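Long-range contacts in N-acetyltransferase family protein (Bacillus anthracis, PDB 3LNB), which transfers an acetyl group, probably from acetyl-coenzyme A, to arylamines, and so inactivates the drug sulfamethoxazole: residues A[41-46]-A[63-68]; A[189-194]-A[219-224]; A[48-53]-A[113-118]; A[256-261]-A[270-275]. The protein carries 1 engineered substitution. All coordinates share one frame; numbering follows the deposited sequence.

Contact 1: residues A[41-46]-A[63-68]; sequences KRLKIP and GMILPF. Engineered in segment 63-68: Phe68 (natural residue Tyr). With COA (coenzyme A), chain B.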
# COMPACT_ATOMS: atom_id res chain seq x y z
N LYS A 41 -7.35 -5.55 -16.20
CA LYS A 41 -6.31 -6.24 -16.96
C LYS A 41 -5.05 -6.47 -16.11
O LYS A 41 -4.54 -7.60 -16.03
CB LYS A 41 -5.94 -5.43 -18.20
CG LYS A 41 -4.80 -6.01 -19.02
CD LYS A 41 -4.40 -5.09 -20.17
CE LYS A 41 -3.26 -5.69 -20.99
NZ LYS A 41 -2.85 -4.78 -22.10
N ARG A 42 -4.56 -5.41 -15.49
CA ARG A 42 -3.36 -5.51 -14.66
C ARG A 42 -3.51 -6.51 -13.52
O ARG A 42 -2.62 -7.32 -13.28
CB ARG A 42 -3.00 -4.14 -14.08
CG ARG A 42 -1.77 -4.12 -13.18
CD ARG A 42 -0.46 -4.16 -13.96
NE ARG A 42 0.67 -3.73 -13.14
CZ ARG A 42 1.64 -4.53 -12.69
NH1 ARG A 42 2.61 -4.03 -11.94
NH2 ARG A 42 1.64 -5.82 -13.00
N LEU A 43 -4.64 -6.43 -12.82
CA LEU A 43 -4.87 -7.32 -11.68
C LEU A 43 -5.46 -8.67 -12.07
O LEU A 43 -5.86 -9.45 -11.20
CB LEU A 43 -5.76 -6.63 -10.64
CG LEU A 43 -5.14 -5.42 -9.91
CD1 LEU A 43 -3.91 -5.87 -9.14
CD2 LEU A 43 -4.76 -4.32 -10.91
N LYS A 44 -5.49 -8.94 -13.37
CA LYS A 44 -6.00 -10.21 -13.87
C LYS A 44 -7.38 -10.55 -13.32
O LYS A 44 -7.65 -11.71 -12.97
CB LYS A 44 -5.05 -11.34 -13.50
CG LYS A 44 -3.59 -10.98 -13.63
CD LYS A 44 -3.14 -10.90 -15.07
CE LYS A 44 -1.83 -11.67 -15.24
NZ LYS A 44 -0.86 -11.35 -14.16
N ILE A 45 -8.24 -9.55 -13.23
CA ILE A 45 -9.59 -9.75 -12.74
C ILE A 45 -10.57 -9.48 -13.87
O ILE A 45 -10.55 -8.40 -14.47
CB ILE A 45 -9.91 -8.81 -11.56
CG1 ILE A 45 -9.07 -9.21 -10.34
CG2 ILE A 45 -11.39 -8.88 -11.22
CD1 ILE A 45 -9.18 -8.24 -9.19
N PRO A 46 -11.44 -10.45 -14.19
CA PRO A 46 -12.41 -10.26 -15.26
C PRO A 46 -13.22 -9.00 -15.03
O PRO A 46 -13.61 -8.71 -13.90
CB PRO A 46 -13.28 -11.51 -15.15
CG PRO A 46 -13.26 -11.79 -13.67
CD PRO A 46 -11.78 -11.63 -13.37
N GLY A 63 -2.05 -7.01 -3.78
CA GLY A 63 -0.92 -7.43 -2.98
C GLY A 63 -0.01 -8.42 -3.68
O GLY A 63 1.21 -8.40 -3.50
N MET A 64 -0.60 -9.29 -4.49
CA MET A 64 0.13 -10.31 -5.22
C MET A 64 0.77 -9.82 -6.52
O MET A 64 1.70 -10.44 -7.03
CB MET A 64 -0.81 -11.48 -5.56
CG MET A 64 -1.29 -12.28 -4.38
SD MET A 64 0.07 -13.12 -3.58
CE MET A 64 0.39 -14.45 -4.75
N ILE A 65 0.26 -8.72 -7.06
CA ILE A 65 0.75 -8.21 -8.34
C ILE A 65 1.42 -6.83 -8.35
O ILE A 65 2.47 -6.65 -8.96
CB ILE A 65 -0.41 -8.21 -9.37
CG1 ILE A 65 -0.88 -9.65 -9.59
CG2 ILE A 65 0.02 -7.56 -10.68
CD1 ILE A 65 -2.18 -9.78 -10.36
N LEU A 66 0.81 -5.86 -7.68
CA LEU A 66 1.38 -4.51 -7.63
C LEU A 66 2.47 -4.40 -6.57
O LEU A 66 2.19 -4.34 -5.38
CB LEU A 66 0.27 -3.49 -7.35
CG LEU A 66 -0.81 -3.35 -8.42
CD1 LEU A 66 -1.83 -2.32 -7.98
CD2 LEU A 66 -0.17 -2.95 -9.75
N PRO A 67 3.75 -4.37 -7.00
CA PRO A 67 4.86 -4.27 -6.05
C PRO A 67 4.88 -2.95 -5.29
O PRO A 67 4.50 -1.91 -5.83
CB PRO A 67 6.10 -4.40 -6.94
CG PRO A 67 5.58 -5.08 -8.19
CD PRO A 67 4.25 -4.42 -8.38
N PHE A 68 5.30 -3.01 -4.04
CA PHE A 68 5.43 -1.82 -3.20
C PHE A 68 6.88 -1.40 -3.47
O PHE A 68 7.81 -2.13 -3.13
CB PHE A 68 5.25 -2.19 -1.72
CG PHE A 68 5.55 -1.07 -0.76
CD1 PHE A 68 4.56 -0.16 -0.40
CD2 PHE A 68 6.83 -0.92 -0.22
CE1 PHE A 68 4.84 0.88 0.49
CE2 PHE A 68 7.12 0.11 0.67
CZ PHE A 68 6.12 1.02 1.03
N1A COA B . 12.20 2.00 3.11
C2A COA B . 13.27 1.46 2.55
N3A COA B . 13.76 0.30 2.95
C4A COA B . 13.18 -0.37 3.95
C5A COA B . 12.06 0.16 4.57
C6A COA B . 11.57 1.39 4.12
N6A COA B . 10.49 1.93 4.68
N7A COA B . 11.67 -0.69 5.51
C8A COA B . 12.51 -1.73 5.49
N9A COA B . 13.43 -1.54 4.53
C1B COA B . 14.46 -2.52 4.13
C2B COA B . 15.40 -2.92 5.26
O2B COA B . 16.41 -1.93 5.43
C3B COA B . 16.00 -4.20 4.68
O3B COA B . 17.17 -3.91 3.92
P3B COA B . 18.36 -4.99 3.89
O7A COA B . 17.87 -6.37 3.67
O8A COA B . 19.38 -4.52 2.73
O9A COA B . 19.13 -4.82 5.29
C4B COA B . 14.89 -4.74 3.77
O4B COA B . 13.83 -3.77 3.81
C5B COA B . 14.34 -6.07 4.28
O5B COA B . 13.77 -5.90 5.58
P1A COA B . 13.33 -7.19 6.43
O1A COA B . 12.54 -6.63 7.71
O2A COA B . 14.49 -8.03 6.80
O3A COA B . 12.29 -8.00 5.50
P2A COA B . 10.74 -7.60 5.32
O4A COA B . 9.95 -8.44 6.45
O5A COA B . 10.27 -7.94 3.96
O6A COA B . 10.56 -6.05 5.70
CBP COA B . 9.19 -4.42 4.46
CCP COA B . 10.58 -5.03 4.70
CDP COA B . 8.28 -5.46 3.81
CEP COA B . 9.32 -3.21 3.54
CAP COA B . 8.59 -3.97 5.80
OAP COA B . 9.48 -3.04 6.43
C9P COA B . 7.23 -3.29 5.61
O9P COA B . 6.23 -3.94 5.31
N8P COA B . 7.25 -1.98 5.80
C7P COA B . 6.04 -1.14 5.69
C6P COA B . 6.37 0.17 4.95
C5P COA B . 5.28 1.22 5.17
O5P COA B . 5.18 1.79 6.26
N4P COA B . 4.50 1.47 4.13
C3P COA B . 3.40 2.45 4.21
C2P COA B . 3.93 3.88 4.07
S1P COA B . 4.55 4.29 2.39
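With CG of Arg42 trans to the backbone N (chi1 179°) and the chain bent at chi2 (77°), the guanidinium is laid along Ile65, Leu66 and Pro67. One face of the planar group is covered by Leu66, whose CD2 stands 3.6 Å from Arg42 NE, while Ile65 CG2 approaches Arg42 NH2 at 3.3 Å from an oblique direction. NE and NH1 find their partners beyond the two segments, in Leu90 O and Arg95 O, two carbonyls that fix the rotation of the group over the leucine. Leu43 adds the apolar part, its CD1 lying 4.1 Å from Leu66 CG with the two side chains at about a right angle. Both segments are helix ends, of 34-42 and 55-65 in the helical N-terminal part of the arylamine N-acetyltransferase fold. The first closes in a Schellman motif with Lys44 at C-prime, in positive phi, and this reversal brings Lys44 CG to 3.8 Å from Ile65 CD1. Asn61 ND2 bonds to Leu43 O, tying the same helix end to 55-65. Past Pro67 the chain reaches the coenzyme A pocket, where the engineered Phe68 sets CZ 3.5 Å from N4P of the coenzyme.

Contact 2: residues A[189-194]-A[219-224]; sequences GTHILE and YAFTLD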
# COMPACT_ATOMS: atom_id res chain seq x y z
N GLY A 189 -3.11 11.38 15.70
CA GLY A 189 -4.45 11.17 15.17
C GLY A 189 -5.57 10.88 16.15
O GLY A 189 -5.43 11.04 17.36
N THR A 190 -6.70 10.45 15.59
CA THR A 190 -7.90 10.14 16.36
C THR A 190 -8.19 8.64 16.32
O THR A 190 -8.92 8.12 17.16
CB THR A 190 -9.12 10.89 15.80
OG1 THR A 190 -9.22 10.66 14.39
CG2 THR A 190 -8.97 12.38 16.04
N HIS A 191 -7.63 7.96 15.32
CA HIS A 191 -7.84 6.53 15.16
C HIS A 191 -6.49 5.86 14.90
O HIS A 191 -5.51 6.51 14.55
CB HIS A 191 -8.75 6.23 13.96
CG HIS A 191 -10.08 6.91 14.02
ND1 HIS A 191 -10.22 8.28 14.12
CD2 HIS A 191 -11.34 6.41 13.98
CE1 HIS A 191 -11.51 8.59 14.13
NE2 HIS A 191 -12.21 7.48 14.04
N ILE A 192 -6.46 4.54 15.07
CA ILE A 192 -5.26 3.77 14.84
C ILE A 192 -5.61 2.43 14.23
O ILE A 192 -6.73 1.93 14.38
CB ILE A 192 -4.48 3.47 16.15
CG1 ILE A 192 -5.37 2.68 17.12
CG2 ILE A 192 -4.00 4.77 16.80
CD1 ILE A 192 -4.64 2.21 18.37
N LEU A 193 -4.66 1.86 13.52
CA LEU A 193 -4.82 0.54 12.96
C LEU A 193 -3.73 -0.21 13.72
O LEU A 193 -2.56 0.16 13.65
CB LEU A 193 -4.52 0.50 11.46
CG LEU A 193 -4.46 -0.92 10.88
CD1 LEU A 193 -4.69 -0.89 9.38
CD2 LEU A 193 -3.11 -1.55 11.20
N GLU A 194 -4.13 -1.21 14.49
CA GLU A 194 -3.16 -2.00 15.25
C GLU A 194 -2.99 -3.32 14.52
O GLU A 194 -3.85 -3.71 13.73
CB GLU A 194 -3.66 -2.26 16.67
CG GLU A 194 -3.71 -1.01 17.53
CD GLU A 194 -3.82 -1.35 19.01
OE1 GLU A 194 -4.86 -1.92 19.42
OE2 GLU A 194 -2.88 -1.03 19.76
N TYR A 219 -0.29 2.28 12.40
CA TYR A 219 -0.31 3.70 12.09
C TYR A 219 -1.52 4.39 12.69
O TYR A 219 -2.53 3.76 13.02
CB TYR A 219 -0.28 3.96 10.58
CG TYR A 219 -1.36 3.25 9.78
CD1 TYR A 219 -1.07 2.07 9.09
CD2 TYR A 219 -2.66 3.76 9.71
CE1 TYR A 219 -2.05 1.42 8.35
CE2 TYR A 219 -3.65 3.11 8.97
CZ TYR A 219 -3.33 1.94 8.29
OH TYR A 219 -4.28 1.29 7.54
N ALA A 220 -1.38 5.70 12.86
CA ALA A 220 -2.44 6.53 13.39
C ALA A 220 -2.98 7.30 12.20
O ALA A 220 -2.29 7.45 11.19
CB ALA A 220 -1.88 7.50 14.42
N PHE A 221 -4.22 7.78 12.31
CA PHE A 221 -4.84 8.56 11.24
C PHE A 221 -6.05 9.32 11.76
O PHE A 221 -6.48 9.13 12.89
CB PHE A 221 -5.24 7.67 10.05
CG PHE A 221 -6.31 6.66 10.36
CD1 PHE A 221 -6.00 5.46 11.00
CD2 PHE A 221 -7.64 6.91 10.01
CE1 PHE A 221 -7.00 4.52 11.28
CE2 PHE A 221 -8.64 5.98 10.29
CZ PHE A 221 -8.33 4.79 10.93
N THR A 222 -6.57 10.21 10.91
CA THR A 222 -7.75 11.01 11.24
C THR A 222 -8.73 10.82 10.08
O THR A 222 -8.42 10.15 9.10
CB THR A 222 -7.42 12.51 11.35
OG1 THR A 222 -7.13 13.04 10.06
CG2 THR A 222 -6.23 12.73 12.27
N LEU A 223 -9.92 11.42 10.20
CA LEU A 223 -10.91 11.30 9.14
C LEU A 223 -11.00 12.58 8.29
O LEU A 223 -12.00 12.82 7.62
CB LEU A 223 -12.28 10.93 9.74
CG LEU A 223 -12.27 9.65 10.60
CD1 LEU A 223 -13.68 9.33 11.07
CD2 LEU A 223 -11.71 8.47 9.81
N ASP A 224 -9.94 13.39 8.33
CA ASP A 224 -9.89 14.62 7.53
C ASP A 224 -9.55 14.25 6.08
O ASP A 224 -8.46 13.75 5.80
CB ASP A 224 -8.80 15.57 8.05
CG ASP A 224 -8.99 15.96 9.51
OD1 ASP A 224 -10.14 16.25 9.90
OD2 ASP A 224 -7.99 15.99 10.25
O HOH W 1 -10.58 12.21 12.93
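His191 and Phe221 face each other as an antiparallel hydrogen-bonded pair, and their side chains form the dense part of the contact. His191 CB sits over one face of the Phe221 ring, 3.6 Å from its centroid and 22° off the normal, a CH-pi contact. The next pair on this side of the sheet repeats the arrangement: Leu193 CB lies over the Tyr219 ring, 3.9 Å from the centroid. Both aromatic rings have CG between backbone N and carbonyl carbon (chi1 65° in Phe221, 54° in Tyr219), which swings them across toward the partner strand. Tyr219 also meets His138 edge-to-face, and its OH makes a weak hydrogen bond to Asp153. On the other side of the sheet the packing is thinner, with Ile192 CG2 and Ala220 CB 4.2 Å apart.

The Thr190 end is looser and hydrated. A water bonds to Thr190 OG1 and accepts from Leu223 N at 2.9 Å, linking the two residues beyond the last direct backbone bonds, those to Phe221 O. Thr190 OG1 also bonds to His191 ND1 at 2.6 Å, in the imidazole plane. Phe221 O receives two backbone donors, Thr190 N at 3.0 Å from above the carbonyl plane and His191 N nearly in line with the C=O bond. Two consecutive residues opposite one partner define a classic beta bulge, here in the large antiparallel sheet beside the probable Cys-His-Asp triad.

Contact 3: residues A[48-53]-A[113-118]; sequences KEITFN and CGFQVY. With FMT (formic acid), chain D.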
# COMPACT_ATOMS: atom_id res chain seq x y z
N LYS A 48 -16.11 -6.78 -14.46
CA LYS A 48 -17.43 -7.10 -13.89
C LYS A 48 -17.82 -5.99 -12.92
O LYS A 48 -17.01 -5.12 -12.60
CB LYS A 48 -17.37 -8.43 -13.14
CG LYS A 48 -16.46 -8.41 -11.91
CD LYS A 48 -16.41 -9.78 -11.22
CE LYS A 48 -15.42 -9.77 -10.05
NZ LYS A 48 -15.35 -11.07 -9.34
N GLU A 49 -19.07 -6.01 -12.44
CA GLU A 49 -19.48 -4.99 -11.49
C GLU A 49 -18.80 -5.34 -10.18
O GLU A 49 -18.81 -6.50 -9.77
CB GLU A 49 -21.00 -4.98 -11.25
CG GLU A 49 -21.39 -4.01 -10.13
CD GLU A 49 -22.88 -4.01 -9.80
OE1 GLU A 49 -23.32 -3.10 -9.06
OE2 GLU A 49 -23.60 -4.91 -10.27
N ILE A 50 -18.21 -4.35 -9.52
CA ILE A 50 -17.54 -4.61 -8.26
C ILE A 50 -18.40 -4.18 -7.09
O ILE A 50 -18.77 -3.01 -6.98
CB ILE A 50 -16.21 -3.86 -8.17
CG1 ILE A 50 -15.26 -4.35 -9.27
CG2 ILE A 50 -15.58 -4.06 -6.80
CD1 ILE A 50 -15.00 -5.85 -9.21
N THR A 51 -18.73 -5.13 -6.21
CA THR A 51 -19.54 -4.83 -5.05
C THR A 51 -18.68 -4.95 -3.80
O THR A 51 -17.51 -5.36 -3.86
CB THR A 51 -20.75 -5.79 -4.93
OG1 THR A 51 -20.28 -7.14 -4.75
CG2 THR A 51 -21.61 -5.71 -6.19
N PHE A 52 -19.26 -4.62 -2.65
CA PHE A 52 -18.53 -4.69 -1.39
C PHE A 52 -17.84 -6.03 -1.18
O PHE A 52 -16.66 -6.09 -0.81
CB PHE A 52 -19.49 -4.42 -0.23
CG PHE A 52 -18.82 -4.46 1.11
CD1 PHE A 52 -18.01 -3.40 1.53
CD2 PHE A 52 -18.98 -5.55 1.95
CE1 PHE A 52 -17.38 -3.44 2.77
CE2 PHE A 52 -18.35 -5.60 3.19
CZ PHE A 52 -17.55 -4.55 3.60
N ASN A 53 -18.57 -7.11 -1.42
CA ASN A 53 -18.01 -8.44 -1.24
C ASN A 53 -16.85 -8.74 -2.17
O ASN A 53 -16.12 -9.69 -1.94
CB ASN A 53 -19.09 -9.52 -1.38
CG ASN A 53 -20.11 -9.49 -0.25
OD1 ASN A 53 -19.88 -8.88 0.80
ND2 ASN A 53 -21.24 -10.17 -0.45
N CYS A 113 -16.13 2.63 -9.57
CA CYS A 113 -17.01 1.52 -9.25
C CYS A 113 -18.21 2.00 -8.43
O CYS A 113 -19.10 1.22 -8.13
CB CYS A 113 -16.24 0.43 -8.51
SG CYS A 113 -15.12 -0.51 -9.58
N GLY A 114 -18.21 3.28 -8.07
CA GLY A 114 -19.33 3.84 -7.33
C GLY A 114 -19.35 3.68 -5.82
O GLY A 114 -20.43 3.70 -5.21
N PHE A 115 -18.19 3.49 -5.19
CA PHE A 115 -18.16 3.36 -3.74
C PHE A 115 -18.05 4.73 -3.09
O PHE A 115 -17.59 5.69 -3.73
CB PHE A 115 -16.97 2.51 -3.27
CG PHE A 115 -17.12 1.04 -3.54
CD1 PHE A 115 -16.72 0.49 -4.75
CD2 PHE A 115 -17.66 0.20 -2.57
CE1 PHE A 115 -16.85 -0.87 -4.99
CE2 PHE A 115 -17.80 -1.17 -2.80
CZ PHE A 115 -17.40 -1.71 -4.02
N GLN A 116 -18.48 4.82 -1.84
CA GLN A 116 -18.39 6.05 -1.07
C GLN A 116 -17.02 5.98 -0.39
O GLN A 116 -16.88 5.40 0.70
CB GLN A 116 -19.49 6.10 0.00
CG GLN A 116 -20.90 6.29 -0.51
CD GLN A 116 -21.92 6.24 0.63
OE1 GLN A 116 -22.60 5.23 0.83
NE2 GLN A 116 -22.02 7.33 1.38
N VAL A 117 -16.02 6.55 -1.03
CA VAL A 117 -14.67 6.52 -0.49
C VAL A 117 -13.99 7.87 -0.49
O VAL A 117 -14.36 8.77 -1.25
CB VAL A 117 -13.78 5.55 -1.30
CG1 VAL A 117 -14.25 4.12 -1.12
CG2 VAL A 117 -13.81 5.93 -2.77
N TYR A 118 -13.00 8.02 0.38
CA TYR A 118 -12.19 9.23 0.44
C TYR A 118 -10.84 8.88 1.05
O TYR A 118 -10.70 7.89 1.76
CB TYR A 118 -12.88 10.36 1.22
CG TYR A 118 -13.15 10.10 2.69
CD1 TYR A 118 -14.30 9.43 3.10
CD2 TYR A 118 -12.26 10.56 3.67
CE1 TYR A 118 -14.56 9.22 4.46
CE2 TYR A 118 -12.51 10.36 5.02
CZ TYR A 118 -13.66 9.70 5.41
OH TYR A 118 -13.90 9.51 6.75
C FMT D . -18.78 -0.85 -11.28
O1 FMT D . -18.16 -0.72 -12.31
O2 FMT D . -18.46 -1.84 -10.42
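Cys113 and Phe115 meet Ile50 from either side of Gly114, whose positive phi belongs to the Schellman motif that ends helix 99-112 and turns the chain toward strand 116-126; Ile50 lies in the loop joining helices 34-42 and 55-65. Phe115 and Ile50 carry most of the contact. The chi1 of Phe115, -74°, places CG beside the backbone N, and the ring presents its edge to Thr51 C and Phe52 N, with CZ 3.5 Å from Thr51 C. Ile50 O comes obliquely, 3.5 Å from Phe115 CE1. Ile50 CG2 approaches CE1 of Phe115 at 3.9 Å, the two side chains at about a right angle. In the arylamine N-acetyltransferase fold this joins the helical N-terminal part to the start of a strand of the large sheet, and Phe115 also packs on Leu110 of helix 99-112 and Leu143 of strand 131-145. Cys113 reaches the same isoleucine with its sulfur, SG standing 3.8 Å from Ile50 CB. At this end a formic acid molecule, probably from the crystallisation liquor, accepts a nearly straight hydrogen bond from Ile50 N to its O2 (2.7 Å, 173°). Gln36 NE2 also bonds to the formic acid, and the formic acid carbon lies 3.6 Å from Cys113 CA.

Contact 4: residues A[256-261]-A[270-275]; sequences TNYGHI and ETFKGT. With COA (coenzyme A), chain B.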
# COMPACT_ATOMS: atom_id res chain seq x y z
N THR A 256 3.41 -13.16 -1.79
CA THR A 256 3.52 -14.41 -2.54
C THR A 256 2.52 -15.36 -1.89
O THR A 256 1.96 -15.07 -0.83
CB THR A 256 4.92 -15.04 -2.43
OG1 THR A 256 5.21 -15.33 -1.06
CG2 THR A 256 5.97 -14.10 -2.98
N ASN A 257 2.29 -16.51 -2.51
CA ASN A 257 1.36 -17.46 -1.94
C ASN A 257 1.85 -18.03 -0.62
O ASN A 257 1.05 -18.48 0.19
CB ASN A 257 1.08 -18.58 -2.95
CG ASN A 257 0.31 -18.08 -4.15
OD1 ASN A 257 -0.80 -17.56 -4.01
ND2 ASN A 257 0.89 -18.22 -5.33
N TYR A 258 3.16 -17.98 -0.37
CA TYR A 258 3.71 -18.52 0.87
C TYR A 258 4.34 -17.49 1.80
O TYR A 258 5.01 -17.85 2.77
CB TYR A 258 4.73 -19.60 0.53
CG TYR A 258 4.14 -20.73 -0.28
CD1 TYR A 258 3.10 -21.51 0.23
CD2 TYR A 258 4.58 -21.01 -1.57
CE1 TYR A 258 2.52 -22.53 -0.51
CE2 TYR A 258 4.01 -22.04 -2.33
CZ TYR A 258 2.98 -22.79 -1.79
OH TYR A 258 2.40 -23.79 -2.54
N GLY A 259 4.11 -16.20 1.52
CA GLY A 259 4.66 -15.14 2.36
C GLY A 259 4.79 -13.85 1.57
O GLY A 259 3.81 -13.36 1.01
N HIS A 260 6.00 -13.30 1.56
CA HIS A 260 6.30 -12.08 0.81
C HIS A 260 7.79 -12.00 0.54
O HIS A 260 8.59 -12.71 1.16
CB HIS A 260 5.83 -10.82 1.56
CG HIS A 260 6.58 -10.53 2.82
ND1 HIS A 260 6.30 -11.17 4.01
CD2 HIS A 260 7.59 -9.67 3.09
CE1 HIS A 260 7.10 -10.70 4.96
NE2 HIS A 260 7.89 -9.79 4.42
N ILE A 261 8.17 -11.15 -0.41
CA ILE A 261 9.57 -11.00 -0.78
C ILE A 261 9.95 -9.53 -0.83
O ILE A 261 9.14 -8.68 -1.21
CB ILE A 261 9.87 -11.65 -2.15
CG1 ILE A 261 8.82 -11.20 -3.18
CG2 ILE A 261 9.85 -13.17 -2.03
CD1 ILE A 261 9.14 -11.63 -4.61
N GLU A 270 13.58 -13.22 1.59
CA GLU A 270 12.44 -14.07 1.29
C GLU A 270 11.78 -14.66 2.54
O GLU A 270 12.43 -15.30 3.36
CB GLU A 270 12.88 -15.21 0.37
CG GLU A 270 13.41 -14.74 -0.98
CD GLU A 270 14.04 -15.86 -1.78
OE1 GLU A 270 15.21 -16.22 -1.49
OE2 GLU A 270 13.35 -16.39 -2.68
N THR A 271 10.48 -14.42 2.67
CA THR A 271 9.70 -14.96 3.77
C THR A 271 8.91 -16.06 3.09
O THR A 271 8.00 -15.80 2.29
CB THR A 271 8.77 -13.90 4.35
OG1 THR A 271 9.54 -12.76 4.76
CG2 THR A 271 8.01 -14.46 5.54
N PHE A 272 9.25 -17.31 3.41
CA PHE A 272 8.64 -18.45 2.75
C PHE A 272 8.25 -19.59 3.69
O PHE A 272 9.10 -20.18 4.35
CB PHE A 272 9.64 -18.93 1.69
CG PHE A 272 9.18 -20.10 0.87
CD1 PHE A 272 9.44 -21.40 1.28
CD2 PHE A 272 8.53 -19.89 -0.34
CE1 PHE A 272 9.07 -22.48 0.49
CE2 PHE A 272 8.16 -20.96 -1.14
CZ PHE A 272 8.43 -22.26 -0.73
N LYS A 273 6.95 -19.89 3.73
CA LYS A 273 6.41 -20.95 4.58
C LYS A 273 7.00 -20.93 5.98
O LYS A 273 7.52 -21.94 6.46
CB LYS A 273 6.65 -22.32 3.96
CG LYS A 273 5.84 -22.59 2.71
CD LYS A 273 6.23 -23.92 2.07
CE LYS A 273 5.43 -24.15 0.79
NZ LYS A 273 5.97 -25.27 -0.01
N GLY A 274 6.93 -19.77 6.63
CA GLY A 274 7.44 -19.66 7.98
C GLY A 274 8.91 -19.30 8.10
O GLY A 274 9.34 -18.85 9.16
N THR A 275 9.68 -19.49 7.03
CA THR A 275 11.10 -19.18 7.09
C THR A 275 11.37 -17.78 6.55
O THR A 275 10.60 -17.24 5.75
CB THR A 275 11.95 -20.20 6.28
OG1 THR A 275 11.82 -19.93 4.87
CG2 THR A 275 11.48 -21.62 6.56
N1A COA B . 12.20 2.00 3.11
C2A COA B . 13.27 1.46 2.55
N3A COA B . 13.76 0.30 2.95
C4A COA B . 13.18 -0.37 3.95
C5A COA B . 12.06 0.16 4.57
C6A COA B . 11.57 1.39 4.12
N6A COA B . 10.49 1.93 4.68
N7A COA B . 11.67 -0.69 5.51
C8A COA B . 12.51 -1.73 5.49
N9A COA B . 13.43 -1.54 4.53
C1B COA B . 14.46 -2.52 4.13
C2B COA B . 15.40 -2.92 5.26
O2B COA B . 16.41 -1.93 5.43
C3B COA B . 16.00 -4.20 4.68
O3B COA B . 17.17 -3.91 3.92
P3B COA B . 18.36 -4.99 3.89
O7A COA B . 17.87 -6.37 3.67
O8A COA B . 19.38 -4.52 2.73
O9A COA B . 19.13 -4.82 5.29
C4B COA B . 14.89 -4.74 3.77
O4B COA B . 13.83 -3.77 3.81
C5B COA B . 14.34 -6.07 4.28
O5B COA B . 13.77 -5.90 5.58
P1A COA B . 13.33 -7.19 6.43
O1A COA B . 12.54 -6.63 7.71
O2A COA B . 14.49 -8.03 6.80
O3A COA B . 12.29 -8.00 5.50
P2A COA B . 10.74 -7.60 5.32
O4A COA B . 9.95 -8.44 6.45
O5A COA B . 10.27 -7.94 3.96
O6A COA B . 10.56 -6.05 5.70
CBP COA B . 9.19 -4.42 4.46
CCP COA B . 10.58 -5.03 4.70
CDP COA B . 8.28 -5.46 3.81
CEP COA B . 9.32 -3.21 3.54
CAP COA B . 8.59 -3.97 5.80
OAP COA B . 9.48 -3.04 6.43
C9P COA B . 7.23 -3.29 5.61
O9P COA B . 6.23 -3.94 5.31
N8P COA B . 7.25 -1.98 5.80
C7P COA B . 6.04 -1.14 5.69
C6P COA B . 6.37 0.17 4.95
C5P COA B . 5.28 1.22 5.17
O5P COA B . 5.18 1.79 6.26
N4P COA B . 4.50 1.47 4.13
C3P COA B . 3.40 2.45 4.21
C2P COA B . 3.93 3.88 4.07
S1P COA B . 4.55 4.29 2.39
O HOH W 2 7.35 -16.37 -0.23
O HOH W 3 5.68 -17.68 5.47
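The beta hairpin of strands 259-263 and 267-272 forms one wall of the coenzyme A pocket, and this contact joins its two strands at the end away from their connecting loop. The segment axes run antiparallel at 165°, and His260 with Thr271 is the hydrogen-bonded pair. Thr271 N meets His260 O at 3.0 Å, and the return bond from His260 N to Thr271 O is longer, in the carbonyl plane on a lone pair. The Thr271 side chain lies over the imidazole, CB 3.9 Å from the ring centroid in a CH-pi contact. His260 CG falls between backbone N and carbonyl carbon (chi1 67°), which sends the ring across toward Thr271. From there NE2 donates to the pyrophosphate of coenzyme A: a fairly straight bond to O4A at 3.2 Å and a weak, bent one to O5A at 3.0 Å. Thr271 OG1 bonds to Lys276 NZ.

Further out, the type I turn 256-259 and the type I' turn 272-275 meet at the surface. Tyr258 O accepts from Lys273 N at 3.0 Å, and a water that donates to the same carbonyl also accepts from Gly274 N. Phe272 CE2 adds an oblique aromatic contact at Tyr258 CD2. The extended Lys273 chain runs alongside Tyr258 and over the face of its ring, with CE 3.5 Å from the centroid and NZ in cation-pi geometry at 4.4 Å.

In the fold
Along the chain, contacts 1 and 3 interleave: residues 41-46 and 48-53 almost adjoin, then come 63-68 and 113-118, and their centres lie about 17 Å apart. Contact 1 joins the ends of helices 34-42 and 55-65; contact 3 ties the loop between these helices to the end of helix 99-112 and the start of strand 116-126. Contact 2 follows in the large sheet, where strand 216-225 neighbours strand 116-126, and Leu223 O meets Tyr118 CE2 at 3.6 Å. Contact 4 comes last, in the five-stranded sheet with strand 68-69 at its edge, about 29 Å from contact 2 between centres. Met64 CE of contact 1 packs 3.4 Å from Asn257 OD1 of contact 4. Engineered Phe68 and His260 border one cofactor pocket.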